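Local coordinates for protein beta-N-acetylhexosaminidase (Beutenbergia cavernae, PDB 5BU9) that probably hydrolyses terminal non-reducing N-acetyl-D-hexosamine residues from N-acetyl-beta-D-hexosaminides, as a member of glycosyl hydrolase family 3, at residues V265-V270 and D294-S299; V228-A233 and P243-R248; A43-A48 and V87-G92; T78-G83 and S94-A99. All coordinates share one frame; numbering follows the deposited sequence.

Contact 1 (V265-V270 and D294-S299)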
loop_
_atom_site.group_PDB
_atom_site.type_symbol
_atom_site.label_atom_id
_atom_site.label_comp_id
_atom_site.label_asym_id
_atom_site.label_seq_id
_atom_site.Cartn_x
_atom_site.Cartn_y
_atom_site.Cartn_z
ATOM N N VAL A 265 0.876 -7.847 3.264
ATOM C CA VAL A 265 0.213 -7.591 1.993
ATOM C C VAL A 265 -0.839 -6.490 2.185
ATOM O O VAL A 265 -1.731 -6.622 3.022
ATOM C CB VAL A 265 -0.457 -8.853 1.420
ATOM C CG1 VAL A 265 -1.299 -8.485 0.196
ATOM C CG2 VAL A 265 0.580 -9.904 1.076
ATOM N N VAL A 266 -0.730 -5.423 1.402
ATOM C CA VAL A 266 -1.631 -4.266 1.471
ATOM C C VAL A 266 -2.453 -4.222 0.201
ATOM O O VAL A 266 -1.899 -4.427 -0.879
ATOM C CB VAL A 266 -0.827 -2.966 1.653
ATOM C CG1 VAL A 266 -1.741 -1.745 1.911
ATOM C CG2 VAL A 266 0.144 -3.163 2.781
ATOM N N THR A 267 -3.765 -4.006 0.303
ATOM C CA THR A 267 -4.560 -3.787 -0.910
ATOM C C THR A 267 -4.261 -2.414 -1.479
ATOM O O THR A 267 -3.833 -1.494 -0.763
ATOM C CB THR A 267 -6.100 -3.853 -0.696
ATOM O OG1 THR A 267 -6.503 -2.783 0.171
ATOM C CG2 THR A 267 -6.538 -5.191 -0.122
ATOM N N ASP A 268 -4.501 -2.268 -2.777
ATOM C CA ASP A 268 -4.702 -0.948 -3.355
ATOM C C ASP A 268 -5.967 -0.357 -2.650
ATOM O O ASP A 268 -6.734 -1.082 -1.995
ATOM C CB ASP A 268 -4.858 -1.066 -4.877
ATOM C CG ASP A 268 -4.779 0.282 -5.605
ATOM O OD1 ASP A 268 -4.703 1.350 -4.956
ATOM O OD2 ASP A 268 -4.833 0.264 -6.851
ATOM N N ASP A 269 -6.174 0.945 -2.716
ATOM C CA ASP A 269 -7.380 1.505 -2.119
ATOM C C ASP A 269 -8.634 0.799 -2.615
ATOM O O ASP A 269 -8.834 0.739 -3.813
ATOM C CB ASP A 269 -7.536 2.990 -2.451
ATOM C CG ASP A 269 -8.927 3.474 -2.112
ATOM O OD1 ASP A 269 -9.212 3.548 -0.893
ATOM O OD2 ASP A 269 -9.751 3.671 -3.047
ATOM N N VAL A 270 -9.486 0.273 -1.733
ATOM C CA VAL A 270 -10.719 -0.371 -2.201
ATOM C C VAL A 270 -11.950 0.468 -1.862
ATOM O O VAL A 270 -13.084 0.046 -2.104
ATOM C CB VAL A 270 -10.865 -1.783 -1.619
ATOM C CG1 VAL A 270 -9.768 -2.691 -2.190
ATOM C CG2 VAL A 270 -10.834 -1.743 -0.058
ATOM N N ASP A 294 -3.174 -8.595 4.505
ATOM C CA ASP A 294 -3.033 -8.172 5.920
ATOM C C ASP A 294 -3.524 -6.755 6.211
ATOM O O ASP A 294 -3.982 -6.446 7.315
ATOM C CB ASP A 294 -1.575 -8.308 6.341
ATOM C CG ASP A 294 -0.979 -9.661 5.915
ATOM O OD1 ASP A 294 -1.564 -10.732 6.244
ATOM O OD2 ASP A 294 0.043 -9.654 5.205
ATOM N N ILE A 295 -3.462 -5.872 5.227
ATOM C CA ILE A 295 -3.989 -4.528 5.475
ATOM C C ILE A 295 -4.892 -4.069 4.318
ATOM O O ILE A 295 -4.471 -4.029 3.160
ATOM C CB ILE A 295 -2.843 -3.505 5.733
ATOM C CG1 ILE A 295 -2.064 -3.847 7.012
ATOM C CG2 ILE A 295 -3.405 -2.058 5.761
ATOM C CD1 ILE A 295 -0.834 -2.902 7.287
ATOM N N VAL A 296 -6.140 -3.754 4.648
ATOM C CA VAL A 296 -7.104 -3.257 3.689
ATOM C C VAL A 296 -7.026 -1.736 3.690
ATOM O O VAL A 296 -7.277 -1.080 4.721
ATOM C CB VAL A 296 -8.511 -3.751 4.034
ATOM C CG1 VAL A 296 -9.541 -3.225 3.024
ATOM C CG2 VAL A 296 -8.530 -5.305 4.102
ATOM N N LEU A 297 -6.649 -1.167 2.552
ATOM C CA LEU A 297 -6.465 0.270 2.451
ATOM C C LEU A 297 -7.817 0.934 2.186
ATOM O O LEU A 297 -8.481 0.610 1.207
ATOM C CB LEU A 297 -5.458 0.594 1.352
ATOM C CG LEU A 297 -5.168 2.083 1.125
ATOM C CD1 LEU A 297 -4.601 2.715 2.375
ATOM C CD2 LEU A 297 -4.243 2.278 -0.072
ATOM N N VAL A 298 -8.248 1.827 3.075
ATOM C CA VAL A 298 -9.519 2.564 2.906
ATOM C C VAL A 298 -9.199 4.068 2.940
ATOM O O VAL A 298 -9.425 4.730 3.937
ATOM C CB VAL A 298 -10.541 2.159 3.997
ATOM C CG1 VAL A 298 -11.916 2.699 3.693
ATOM C CG2 VAL A 298 -10.607 0.637 4.110
ATOM N N SER A 299 -8.644 4.594 1.845
ATOM C CA SER A 299 -8.043 5.931 1.838
ATOM C C SER A 299 -8.955 7.016 1.271
ATOM O O SER A 299 -9.292 7.969 1.972
ATOM C CB SER A 299 -6.736 5.904 1.046
ATOM O OG SER A 299 -6.909 5.232 -0.206
#
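Thr267 and Leu297 meet through a side-chain oxygen and a backbone nitrogen. Thr267 OG1 sits between its own backbone N and carbonyl carbon (chi1 64°). It accepts from Leu297 N over 2.9 Å and donates to Asp268 O, lying above that carbonyl plane. The hydroxyl thus joins Thr267 to the backbone of Leu297 and also braces the turn that follows. A valine in its place would probably leave Leu297 N without its acceptor and let the turn at Asp268 move. Further along, CD2 of Leu297 lies 3.5 Å from Asp269 N. The side chains of Val270 and Val296 cross at about a right angle, with Val270 CG2 and Val296 CG1 3.7 Å apart. Asp269 OD1 takes Ser299 N at 3.0 Å nearly in line with its C-O bond. Ser299 OG adds a weak bond to the same oxygen, which Ser271 also reaches. At the other end, Asp294 crosses Val265 at about a right angle. Its OD2 accepts from Val265 N at 2.8 Å, on the anti side and 26° out of the carboxylate plane. Salt bridges to Arg256 and Arg332 hold this buried carboxylate too, and would be expected to stabilise its negative charge. Val265 O accepts from both Asp294 N and Ile295 N, and Thr267 N donates to Ile295 O. The pairing closes a parallel step of the TIM-type barrel. Strand 227-230 flanks it beyond 264-267, strand 15-20 lies beyond 296-298, and helices 248-258 and 305-318 cover Val265 and Val296.

Contact 2 (V228-A233 and P243-R248)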
loop_
_atom_site.group_PDB
_atom_site.type_symbol
_atom_site.label_atom_id
_atom_site.label_comp_id
_atom_site.label_asym_id
_atom_site.label_seq_id
_atom_site.Cartn_x
_atom_site.Cartn_y
_atom_site.Cartn_z
ATOM N N VAL A 228 4.090 -5.513 0.542
ATOM C CA VAL A 228 3.754 -5.560 -0.875
ATOM C C VAL A 228 2.306 -5.121 -1.037
ATOM O O VAL A 228 1.423 -5.591 -0.307
ATOM C CB VAL A 228 3.959 -6.968 -1.473
ATOM C CG1 VAL A 228 3.419 -7.001 -2.889
ATOM C CG2 VAL A 228 5.452 -7.388 -1.410
HETATM N N MSE A 229 2.058 -4.246 -2.004
HETATM C CA MSE A 229 0.681 -3.867 -2.355
HETATM C C MSE A 229 0.185 -4.594 -3.612
HETATM O O MSE A 229 0.907 -4.727 -4.601
HETATM C CB MSE A 229 0.556 -2.349 -2.553
HETATM C CG MSE A 229 -0.806 -1.935 -3.050
HETATM SE SE MSE A 229 -0.953 -0.012 -3.348
HETATM C CE MSE A 229 -0.990 0.565 -1.533
ATOM N N THR A 230 -1.050 -5.071 -3.560
ATOM C CA THR A 230 -1.678 -5.772 -4.676
ATOM C C THR A 230 -2.566 -4.827 -5.510
ATOM O O THR A 230 -3.165 -3.877 -4.979
ATOM C CB THR A 230 -2.542 -6.940 -4.171
ATOM O OG1 THR A 230 -3.463 -6.417 -3.207
ATOM C CG2 THR A 230 -1.669 -8.077 -3.523
ATOM N N SER A 231 -2.602 -5.113 -6.814
ATOM C CA SER A 231 -3.493 -4.565 -7.834
ATOM C C SER A 231 -4.937 -5.069 -7.719
ATOM O O SER A 231 -5.152 -6.178 -7.233
ATOM C CB SER A 231 -2.939 -4.978 -9.198
ATOM O OG SER A 231 -3.793 -4.693 -10.265
ATOM N N THR A 232 -5.916 -4.297 -8.212
ATOM C CA THR A 232 -7.284 -4.817 -8.270
ATOM C C THR A 232 -7.681 -5.211 -9.692
ATOM O O THR A 232 -8.798 -5.628 -9.920
ATOM C CB THR A 232 -8.330 -3.836 -7.748
ATOM O OG1 THR A 232 -8.213 -2.621 -8.465
ATOM C CG2 THR A 232 -8.160 -3.576 -6.249
ATOM N N ALA A 233 -6.760 -5.097 -10.638
ATOM C CA ALA A 233 -7.001 -5.531 -12.013
ATOM C C ALA A 233 -7.275 -7.034 -12.072
ATOM O O ALA A 233 -6.862 -7.775 -11.185
ATOM C CB ALA A 233 -5.796 -5.175 -12.895
ATOM N N PRO A 243 -10.568 -9.957 -9.314
ATOM C CA PRO A 243 -9.556 -8.927 -9.069
ATOM C C PRO A 243 -8.348 -9.491 -8.307
ATOM O O PRO A 243 -8.580 -10.194 -7.312
ATOM C CB PRO A 243 -10.309 -7.905 -8.205
ATOM C CG PRO A 243 -11.725 -8.028 -8.654
ATOM C CD PRO A 243 -11.918 -9.525 -8.907
ATOM N N ALA A 244 -7.114 -9.165 -8.707
ATOM C CA ALA A 244 -5.914 -9.791 -8.097
ATOM C C ALA A 244 -5.960 -9.701 -6.586
ATOM O O ALA A 244 -5.645 -10.662 -5.919
ATOM C CB ALA A 244 -4.605 -9.142 -8.629
ATOM N N ALA A 245 -6.377 -8.540 -6.057
ATOM C CA ALA A 245 -6.404 -8.292 -4.617
ATOM C C ALA A 245 -7.328 -9.265 -3.865
ATOM O O ALA A 245 -7.181 -9.450 -2.650
ATOM C CB ALA A 245 -6.817 -6.841 -4.315
ATOM N N PHE A 246 -8.251 -9.880 -4.597
ATOM C CA PHE A 246 -9.217 -10.829 -4.047
ATOM C C PHE A 246 -8.871 -12.250 -4.456
ATOM O O PHE A 246 -9.648 -13.161 -4.219
ATOM C CB PHE A 246 -10.658 -10.547 -4.538
ATOM C CG PHE A 246 -11.189 -9.148 -4.203
ATOM C CD1 PHE A 246 -10.588 -8.360 -3.234
ATOM C CD2 PHE A 246 -12.324 -8.659 -4.845
ATOM C CE1 PHE A 246 -11.083 -7.096 -2.935
ATOM C CE2 PHE A 246 -12.819 -7.380 -4.560
ATOM C CZ PHE A 246 -12.195 -6.606 -3.606
ATOM N N SER A 247 -7.729 -12.446 -5.104
ATOM C CA SER A 247 -7.398 -13.784 -5.592
ATOM C C SER A 247 -6.514 -14.560 -4.614
ATOM O O SER A 247 -5.342 -14.213 -4.411
ATOM C CB SER A 247 -6.707 -13.684 -6.950
ATOM O OG SER A 247 -6.163 -14.927 -7.316
ATOM N N ARG A 248 -7.058 -15.613 -4.006
ATOM C CA ARG A 248 -6.210 -16.484 -3.199
ATOM C C ARG A 248 -4.978 -16.938 -4.014
ATOM O O ARG A 248 -3.850 -16.936 -3.508
ATOM C CB ARG A 248 -6.985 -17.696 -2.694
ATOM C CG ARG A 248 -6.207 -18.571 -1.687
ATOM C CD ARG A 248 -6.020 -17.847 -0.348
ATOM N NE ARG A 248 -5.164 -18.596 0.560
ATOM C CZ ARG A 248 -4.933 -18.275 1.829
ATOM N NH1 ARG A 248 -5.518 -17.227 2.371
ATOM N NH2 ARG A 248 -4.114 -19.011 2.574
HETATM O O HOH W 1 -4.641 -8.274 -1.709
#
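The ring of Pro243 comes up to the flat peptide of Thr232 with its CB leading, 3.2 Å from Thr232 O; CG is farther off. Trp279 touches the Pro243 side chain and meets the Phe246 ring edge-to-face. Ala244 N donates to Ala233 O over 2.9 Å, tilted 27° from the carbonyl plane. The carbonyl of Ser231 faces two methyls, with its O 3.3 Å from Ala244 CB and 3.4 Å from Ala245 CB. Ala245 CB also lies 3.6 Å from Thr230 OG1 and touches Thr232 CG2. In the TIM-type barrel this is a beta-alpha connection. It leaves strand 227-230, folds back as the 3-10 turn 244-246, and enters helix 248-258, for which Ser247 is the N-cap. Before the return, Ser231 OG accepts from Ala233 N in an ST turn and is also bonded to Tyr235. Thr230 OG1 stands between its backbone N and carbonyl carbon (chi1 54°) and has a water at 2.7 Å. That water donates to Ala245 O over 3.0 Å, so it spans the strand end and the 3-10 turn.

Contact 3 (A43-A48 and V87-G92)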
loop_
_atom_site.group_PDB
_atom_site.type_symbol
_atom_site.label_atom_id
_atom_site.label_comp_id
_atom_site.label_asym_id
_atom_site.label_seq_id
_atom_site.Cartn_x
_atom_site.Cartn_y
_atom_site.Cartn_z
ATOM N N ALA A 43 -3.797 11.471 2.722
ATOM C CA ALA A 43 -4.261 11.479 1.329
ATOM C C ALA A 43 -4.248 12.867 0.727
ATOM O O ALA A 43 -4.192 13.855 1.451
ATOM C CB ALA A 43 -5.661 10.913 1.226
ATOM N N GLY A 44 -4.342 12.928 -0.599
ATOM C CA GLY A 44 -4.453 14.186 -1.326
ATOM C C GLY A 44 -3.148 14.801 -1.796
ATOM O O GLY A 44 -2.242 14.087 -2.211
ATOM N N ARG A 45 -3.062 16.129 -1.765
ATOM C CA ARG A 45 -1.825 16.861 -2.069
ATOM C C ARG A 45 -1.796 17.973 -1.033
ATOM O O ARG A 45 -2.699 18.805 -0.949
ATOM C CB ARG A 45 -1.755 17.416 -3.528
ATOM C CG ARG A 45 -1.860 16.342 -4.692
ATOM C CD ARG A 45 -0.706 15.291 -4.724
ATOM N NE ARG A 45 -0.794 14.349 -5.856
ATOM C CZ ARG A 45 -1.290 13.097 -5.814
ATOM N NH1 ARG A 45 -1.338 12.357 -6.926
ATOM N NH2 ARG A 45 -1.752 12.561 -4.683
ATOM N N SER A 46 -0.789 17.915 -0.181
ATOM C CA SER A 46 -0.595 18.919 0.838
ATOM C C SER A 46 0.655 19.718 0.559
ATOM O O SER A 46 1.695 19.171 0.186
ATOM C CB SER A 46 -0.493 18.286 2.212
ATOM O OG SER A 46 -0.225 19.295 3.154
ATOM N N ASN A 47 0.543 21.021 0.753
ATOM C CA ASN A 47 1.658 21.941 0.583
ATOM C C ASN A 47 2.016 22.550 1.929
ATOM O O ASN A 47 2.738 23.545 1.992
ATOM C CB ASN A 47 1.283 23.048 -0.402
ATOM C CG ASN A 47 2.471 23.609 -1.141
ATOM O OD1 ASN A 47 3.292 22.853 -1.672
ATOM N ND2 ASN A 47 2.560 24.951 -1.206
ATOM N N ALA A 48 1.493 21.982 3.009
ATOM C CA ALA A 48 1.607 22.659 4.297
ATOM C C ALA A 48 3.046 22.598 4.828
ATOM O O ALA A 48 3.488 23.504 5.518
ATOM C CB ALA A 48 0.635 22.075 5.296
ATOM N N VAL A 87 2.317 13.296 -2.212
ATOM C CA VAL A 87 1.257 13.874 -1.410
ATOM C C VAL A 87 1.822 15.033 -0.579
ATOM O O VAL A 87 1.160 16.041 -0.380
ATOM C CB VAL A 87 0.601 12.835 -0.498
ATOM C CG1 VAL A 87 -0.285 13.555 0.537
ATOM C CG2 VAL A 87 -0.208 11.791 -1.325
ATOM N N LEU A 88 3.046 14.884 -0.087
ATOM C CA LEU A 88 3.580 15.850 0.870
ATOM C C LEU A 88 4.600 16.757 0.197
ATOM O O LEU A 88 5.684 16.325 -0.234
ATOM C CB LEU A 88 4.187 15.125 2.078
ATOM C CG LEU A 88 3.155 14.309 2.882
ATOM C CD1 LEU A 88 3.816 13.533 4.017
ATOM C CD2 LEU A 88 2.017 15.200 3.414
ATOM N N ARG A 89 4.249 18.027 0.134
ATOM C CA ARG A 89 5.046 19.009 -0.571
ATOM C C ARG A 89 5.137 20.258 0.282
ATOM O O ARG A 89 4.419 20.368 1.269
ATOM C CB ARG A 89 4.421 19.309 -1.947
ATOM C CG ARG A 89 5.436 19.587 -3.051
ATOM C CD ARG A 89 4.771 20.163 -4.283
ATOM N NE ARG A 89 3.638 19.339 -4.695
ATOM C CZ ARG A 89 3.751 18.217 -5.404
ATOM N NH1 ARG A 89 2.656 17.519 -5.750
ATOM N NH2 ARG A 89 4.965 17.802 -5.775
ATOM N N GLY A 90 6.021 21.192 -0.075
ATOM C CA GLY A 90 6.065 22.468 0.615
ATOM C C GLY A 90 7.291 22.630 1.497
ATOM O O GLY A 90 8.284 21.931 1.289
ATOM N N PRO A 91 7.223 23.549 2.490
ATOM C CA PRO A 91 8.378 23.850 3.356
ATOM C C PRO A 91 8.978 22.613 4.040
ATOM O O PRO A 91 8.307 21.913 4.809
ATOM C CB PRO A 91 7.797 24.831 4.380
ATOM C CG PRO A 91 6.678 25.511 3.611
ATOM C CD PRO A 91 6.061 24.408 2.798
ATOM N N GLY A 92 10.245 22.340 3.727
ATOM C CA GLY A 92 10.957 21.199 4.292
ATOM C C GLY A 92 10.899 19.927 3.455
ATOM O O GLY A 92 11.545 18.936 3.784
#
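Val87 is turned so that CG1 stands anti to its backbone N (chi1 168°), and both methyls come onto the carbonyl of Gly44. Val87 CG2 is 3.2 Å from Gly44 O, and CG1 is 3.4 Å from the same oxygen. Arg45 bends at its second torsion (chi2 -63°) and crosses Val87 at about a right angle. Its NH2 donates to Gly44 O over 2.9 Å, from above the carbonyl plane, and lies 3.8 Å from Val87 CG2. An alanine in place of Val87 would probably open a gap beside the Gly44 carbonyl and leave the Arg45 guanidinium with more freedom to shift. The two backbones run parallel past this point. Ser46 N donates to Val87 O at 2.7 Å in a nearly straight bond, and Ser46 O accepts from Arg89 N at 2.8 Å. The result is a single parallel bridge between two loops, one following strand 39-43 and the other strand 85-86. Ser46 CB touches Leu88 CD2, while Ser46 OG takes Ala48 N to make an ST turn. Asn47 OD1 lies alongside the CB of Arg89. Asn47 also packs close to Gly90, where a beta carbon would run into Asn47 O. Pro91 CD then rests near Asn47 O. Two backbone hydrogen bonds thus join the segments. The Arg45 and Arg89 guanidinium planes are 65° apart, and Arg45 NE is 4.7 Å from Arg89 NH1. These like charges would be expected to repel each other to some degree; Arg45 is exposed.

Contact 4 (T78-G83 and S94-A99)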
loop_
_atom_site.group_PDB
_atom_site.type_symbol
_atom_site.label_atom_id
_atom_site.label_comp_id
_atom_site.label_asym_id
_atom_site.label_seq_id
_atom_site.Cartn_x
_atom_site.Cartn_y
_atom_site.Cartn_z
ATOM N N THR A 78 1.988 7.480 3.578
ATOM C CA THR A 78 1.446 8.378 2.556
ATOM C C THR A 78 1.965 7.904 1.195
ATOM O O THR A 78 2.735 6.945 1.114
ATOM C CB THR A 78 1.799 9.880 2.811
ATOM O OG1 THR A 78 1.106 10.690 1.864
ATOM C CG2 THR A 78 3.272 10.135 2.644
ATOM N N ASP A 79 1.505 8.552 0.136
ATOM C CA ASP A 79 1.983 8.300 -1.229
ATOM C C ASP A 79 3.089 9.259 -1.620
ATOM O O ASP A 79 2.784 10.332 -2.185
ATOM C CB ASP A 79 0.852 8.469 -2.261
ATOM C CG ASP A 79 0.006 7.210 -2.448
ATOM O OD1 ASP A 79 0.312 6.144 -1.853
ATOM O OD2 ASP A 79 -0.978 7.301 -3.214
ATOM N N GLN A 80 4.355 8.895 -1.365
ATOM C CA GLN A 80 5.456 9.807 -1.702
ATOM C C GLN A 80 6.355 9.131 -2.746
ATOM O O GLN A 80 7.468 8.750 -2.451
ATOM C CB GLN A 80 6.249 10.212 -0.445
ATOM C CG GLN A 80 7.135 11.483 -0.610
ATOM C CD GLN A 80 6.371 12.808 -0.429
ATOM O OE1 GLN A 80 5.180 12.875 -0.685
ATOM N NE2 GLN A 80 7.061 13.855 0.035
ATOM N N GLU A 81 5.851 8.970 -3.965
ATOM C CA GLU A 81 6.631 8.352 -5.051
ATOM C C GLU A 81 7.566 9.356 -5.680
ATOM O O GLU A 81 8.689 9.016 -6.050
ATOM C CB GLU A 81 5.723 7.780 -6.160
ATOM C CG GLU A 81 4.748 6.675 -5.722
ATOM C CD GLU A 81 3.707 6.363 -6.793
ATOM O OE1 GLU A 81 3.968 6.557 -8.001
ATOM O OE2 GLU A 81 2.597 5.956 -6.426
ATOM N N GLY A 82 7.078 10.594 -5.809
ATOM C CA GLY A 82 7.718 11.601 -6.640
ATOM C C GLY A 82 6.912 11.958 -7.889
ATOM O O GLY A 82 6.025 11.196 -8.313
ATOM N N GLY A 83 7.202 13.133 -8.457
ATOM C CA GLY A 83 6.597 13.546 -9.709
ATOM C C GLY A 83 5.094 13.787 -9.599
ATOM O O GLY A 83 4.641 14.635 -8.831
ATOM N N SER A 94 11.529 18.153 -0.321
ATOM C CA SER A 94 12.085 18.203 -1.679
ATOM C C SER A 94 10.984 18.177 -2.744
ATOM O O SER A 94 9.879 17.709 -2.479
ATOM C CB SER A 94 13.031 17.030 -1.904
ATOM O OG SER A 94 14.043 17.068 -0.921
ATOM N N ASP A 95 11.269 18.700 -3.935
ATOM C CA ASP A 95 10.414 18.431 -5.090
ATOM C C ASP A 95 11.014 17.198 -5.747
ATOM O O ASP A 95 12.011 17.287 -6.460
ATOM C CB ASP A 95 10.331 19.620 -6.069
ATOM C CG ASP A 95 9.556 20.825 -5.493
ATOM O OD1 ASP A 95 8.438 20.630 -4.954
ATOM O OD2 ASP A 95 10.059 21.976 -5.582
ATOM N N ILE A 96 10.393 16.052 -5.482
ATOM C CA ILE A 96 10.882 14.760 -5.913
ATOM C C ILE A 96 10.525 14.529 -7.381
ATOM O O ILE A 96 9.386 14.689 -7.751
ATOM C CB ILE A 96 10.297 13.666 -5.035
ATOM C CG1 ILE A 96 10.532 13.995 -3.554
ATOM C CG2 ILE A 96 10.921 12.346 -5.379
ATOM C CD1 ILE A 96 9.826 13.012 -2.581
ATOM N N PRO A 97 11.511 14.154 -8.217
ATOM C CA PRO A 97 11.255 13.890 -9.642
ATOM C C PRO A 97 10.363 12.660 -9.866
ATOM O O PRO A 97 10.141 11.904 -8.924
ATOM C CB PRO A 97 12.668 13.671 -10.225
ATOM C CG PRO A 97 13.587 13.531 -9.058
ATOM C CD PRO A 97 12.949 14.189 -7.903
ATOM N N THR A 98 9.834 12.493 -11.082
ATOM C CA THR A 98 9.056 11.309 -11.450
ATOM C C THR A 98 9.963 10.101 -11.257
ATOM O O THR A 98 11.185 10.247 -11.332
ATOM C CB THR A 98 8.568 11.357 -12.926
ATOM O OG1 THR A 98 9.704 11.380 -13.804
ATOM C CG2 THR A 98 7.727 12.592 -13.192
ATOM N N ALA A 99 9.375 8.931 -10.992
ATOM C CA ALA A 99 10.145 7.697 -10.916
ATOM C C ALA A 99 10.887 7.473 -12.228
ATOM O O ALA A 99 11.963 6.869 -12.245
ATOM C CB ALA A 99 9.237 6.491 -10.595
HETATM O O HOH W 2 6.695 8.932 -9.864
#
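Gly82 and Gly83 pack against Ile96, Pro97 and Thr98 where a loop folds back over the end of a barrel strand. The strand is 75-82 of the TIM-type barrel. Its end forms a classic beta bulge, in which Glu81 and Gly82 both face Val85 across the short hairpin to strand 85-86. The loop of 94-99 leads from that hairpin to helix 99-102. One direct backbone hydrogen bond ties the two segments: Gly83 N donates to Ile96 O over 2.8 Å, from above the carbonyl plane. Ile96 makes the largest contribution to the packing. Its CG2 lies 3.5 Å from Gly82 CA, and the same glycine CA approaches Pro97 O at 3.3 Å in a CA-H...O contact. A beta carbon on Gly82 would run into Ile96 CG2 and Pro97 O. Gln80 CG stands anti to its backbone N (chi1 -162°), where Ile96 CD1 meets it at 3.7 Å; the two side chains cross at about a right angle. Gln80 NE2 bonds to Leu88 O. Trp117 of helix 107-123 touches Ile96 and Pro97. Glu81 is salt-bridged to Lys184 and Arg154. At the helix start, Thr98 OG1 caps Asp101 N, while its CG2 lies 3.8 Å from Gly83 CA. A water joins the segments, donating to Gly82 O at 2.8 Å and accepting from Ala99 N at 2.9 Å.

How the contacts relate
From the N terminus, residues 43-48 open contact 3, and 78-83 open contact 4 before 87-92 close contact 3. Residues 94-99 then close contact 4, so the two cross. They also touch, through Val87 N with Asp79 O. Together they tie the loops after strands 39-43 and 85-86 to the end of strand 75-82. Contact 2 follows, closing the short loop from 228-233 to 243-248. Contact 1 comes last and spans helix 281-291. Contacts 1 and 2 meet across neighbouring strands 227-230 and 264-267. Contact 2 lies on the opposite side of the chain's centre from contacts 3 and 4.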